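Putative glycosidase ph117-related (Bacteroides thetaiotaomicron, PDB 5A7V) probably acts on beta-linked mannosides as a GH130 enzyme, and binds mannose in a pocket that is probably its active site. Local coordinates at residues A[107-112]-A[145-150]. Sequence-based numbering, arbitrary orientation.
Sequences SRLGYA and EDPRIA. With MAN (alpha-D-mannopyranose), chain D; BMA (beta-D-mannopyranose), chain C; MAN (alpha-D-mannopyranose), chain E.
Leu109 lies against the ring of Pro147 where two neighbouring blades of a five-bladed beta-propeller, the fold of family GH130, converge beside the sugar pocket. Strand 107-114 belongs to one four-stranded antiparallel sheet, and strand 143-151 is the first, edge strand of the next sheet, the one lining the pocket. No hydrogen bond runs directly between the two segments, but just before 145-150 the backbone of Ser107 bonds Gly142 and Cys144. The leucine fork and the proline ring lie alongside each other, running in opposing senses, with CD1 meeting Pro147 CB at 3.8 Å and CD2 meeting Pro147 CD at 3.9 Å. A forked aliphatic tip suits this place because each methyl finds its own part of the ring, while Met159 touches the leucine from strand 157-164. Proline, for its part, offers a compact apolar surface just after the pocket residue Asp146.

At the pocket end the methylene CG of Glu145 packs against the serine, 3.8 Å from Ser107 OG, and with chi1 at -51° and the chain extended beyond CG, the carboxylate is carried on to the sugar. Both anomers of mannose are modelled in this one site; in the beta form, O6 lies 2.7 Å from Glu145 OE1 and O4 2.6 Å from Glu145 OE2. Ser107 is small enough to fit beside this chain, and its hydroxyl also hydrogen-bonds Arg93, a residue of the same pocket. The polar link between the segments is one water, which bridges Ser107 OG and Glu145 OE2, 2.7 Å from each.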
# COMPACT_ATOMS: atom_id res chain seq x y z
N SER A 107 -3.59 -15.47 -3.24
CA SER A 107 -3.03 -14.27 -3.83
C SER A 107 -1.62 -14.55 -4.39
O SER A 107 -0.77 -15.17 -3.73
CB SER A 107 -2.93 -13.16 -2.76
OG SER A 107 -4.26 -12.70 -2.41
N ARG A 108 -1.41 -14.05 -5.59
CA ARG A 108 -0.13 -14.13 -6.30
C ARG A 108 0.07 -12.78 -6.97
O ARG A 108 -0.90 -12.09 -7.30
CB ARG A 108 -0.17 -15.26 -7.35
CG ARG A 108 -0.46 -16.63 -6.75
CD ARG A 108 -0.52 -17.74 -7.79
NE ARG A 108 -0.84 -19.04 -7.22
CZ ARG A 108 -2.08 -19.57 -7.08
NH1 ARG A 108 -3.15 -18.82 -7.34
NH2 ARG A 108 -2.24 -20.79 -6.63
N LEU A 109 1.33 -12.37 -7.21
CA LEU A 109 1.59 -11.06 -7.77
C LEU A 109 1.83 -11.09 -9.26
O LEU A 109 2.75 -11.79 -9.75
CB LEU A 109 2.78 -10.40 -7.06
CG LEU A 109 2.67 -10.34 -5.54
CD1 LEU A 109 3.87 -9.53 -4.99
CD2 LEU A 109 1.34 -9.82 -5.01
N GLY A 110 1.05 -10.31 -10.00
CA GLY A 110 1.25 -10.08 -11.41
C GLY A 110 2.29 -8.98 -11.64
O GLY A 110 2.60 -8.22 -10.72
N TYR A 111 2.78 -8.90 -12.88
CA TYR A 111 3.84 -7.96 -13.27
C TYR A 111 3.39 -7.21 -14.52
O TYR A 111 2.98 -7.84 -15.52
CB TYR A 111 5.12 -8.77 -13.54
CG TYR A 111 6.31 -7.99 -13.98
CD1 TYR A 111 6.48 -7.55 -15.29
CD2 TYR A 111 7.32 -7.70 -13.07
CE1 TYR A 111 7.63 -6.84 -15.65
CE2 TYR A 111 8.46 -7.01 -13.44
CZ TYR A 111 8.60 -6.56 -14.71
OH TYR A 111 9.73 -5.86 -15.05
N ALA A 112 3.48 -5.90 -14.50
CA ALA A 112 3.07 -5.09 -15.65
C ALA A 112 3.99 -3.87 -15.77
O ALA A 112 4.40 -3.29 -14.77
CB ALA A 112 1.62 -4.65 -15.44
N GLU A 145 0.29 -11.23 -0.34
CA GLU A 145 -0.69 -10.16 -0.51
C GLU A 145 -0.06 -8.77 -0.37
O GLU A 145 0.94 -8.59 0.34
CB GLU A 145 -1.78 -10.22 0.57
CG GLU A 145 -2.43 -11.57 0.73
CD GLU A 145 -3.37 -11.67 1.90
OE1 GLU A 145 -3.25 -10.88 2.88
OE2 GLU A 145 -4.21 -12.63 1.92
N ASP A 146 -0.65 -7.79 -1.02
CA ASP A 146 -0.49 -6.38 -0.65
C ASP A 146 0.97 -5.90 -0.59
O ASP A 146 1.46 -5.40 0.43
CB ASP A 146 -1.19 -6.06 0.68
CG ASP A 146 -2.70 -6.35 0.71
OD1 ASP A 146 -3.29 -6.65 -0.32
OD2 ASP A 146 -3.23 -6.21 1.85
N PRO A 147 1.66 -6.02 -1.74
CA PRO A 147 3.08 -5.63 -1.76
C PRO A 147 3.28 -4.13 -1.74
O PRO A 147 2.49 -3.36 -2.29
CB PRO A 147 3.58 -6.21 -3.11
CG PRO A 147 2.34 -6.10 -3.98
CD PRO A 147 1.19 -6.47 -3.05
N ARG A 148 4.38 -3.70 -1.12
CA ARG A 148 4.90 -2.35 -1.30
C ARG A 148 6.38 -2.50 -1.68
O ARG A 148 7.06 -3.36 -1.12
CB ARG A 148 4.84 -1.50 -0.04
CG ARG A 148 3.46 -0.97 0.27
CD ARG A 148 2.81 -1.70 1.30
NE ARG A 148 1.61 -1.08 1.89
CZ ARG A 148 0.59 -1.82 2.24
NH1 ARG A 148 0.57 -3.09 2.02
NH2 ARG A 148 -0.48 -1.25 2.75
N ILE A 149 6.83 -1.68 -2.65
CA ILE A 149 8.23 -1.82 -3.13
C ILE A 149 8.92 -0.47 -3.06
O ILE A 149 8.38 0.57 -3.46
CB ILE A 149 8.30 -2.36 -4.57
CG1 ILE A 149 7.80 -3.82 -4.58
CG2 ILE A 149 9.72 -2.28 -5.13
CD1 ILE A 149 7.54 -4.45 -5.94
N ALA A 150 10.16 -0.51 -2.52
CA ALA A 150 11.09 0.62 -2.53
C ALA A 150 12.44 0.08 -2.98
O ALA A 150 12.61 -1.13 -3.04
CB ALA A 150 11.17 1.26 -1.16
C1 MAN D . -8.16 -9.63 5.55
C2 MAN D . -7.97 -8.68 4.44
C3 MAN D . -7.75 -9.55 3.23
C4 MAN D . -6.66 -10.60 3.39
C5 MAN D . -6.79 -11.34 4.71
C6 MAN D . -5.50 -12.02 5.13
O1 MAN D . -9.35 -10.31 5.58
O2 MAN D . -6.79 -7.89 4.59
O3 MAN D . -7.43 -8.80 2.05
O4 MAN D . -6.74 -11.56 2.32
O5 MAN D . -7.11 -10.48 5.77
O6 MAN D . -4.41 -11.10 5.26
C1 BMA C . -8.27 -9.51 5.47
C2 BMA C . -8.07 -8.79 4.13
C3 BMA C . -7.79 -9.82 3.06
C4 BMA C . -6.63 -10.70 3.47
C5 BMA C . -6.78 -11.20 4.92
C6 BMA C . -5.55 -11.94 5.41
O1 BMA C . -8.60 -8.68 6.58
O2 BMA C . -6.95 -7.90 4.20
O3 BMA C . -7.55 -9.22 1.73
O4 BMA C . -6.59 -11.81 2.56
O5 BMA C . -7.04 -10.13 5.86
O6 BMA C . -4.36 -11.15 5.36
C1 MAN E . -7.19 -4.79 4.97
C2 MAN E . -6.12 -4.36 3.94
C3 MAN E . -6.29 -4.91 2.51
C4 MAN E . -7.76 -4.84 2.05
C5 MAN E . -8.70 -4.27 3.14
C6 MAN E . -10.19 -4.36 2.74
O1 MAN E . -7.31 -3.80 6.13
O2 MAN E . -4.87 -4.82 4.47
O3 MAN E . -5.89 -6.26 2.38
O4 MAN E . -7.77 -4.07 0.87
O5 MAN E . -8.47 -5.06 4.35
O6 MAN E . -10.56 -5.74 2.59
O HOH W 1 -4.99 -14.10 -0.22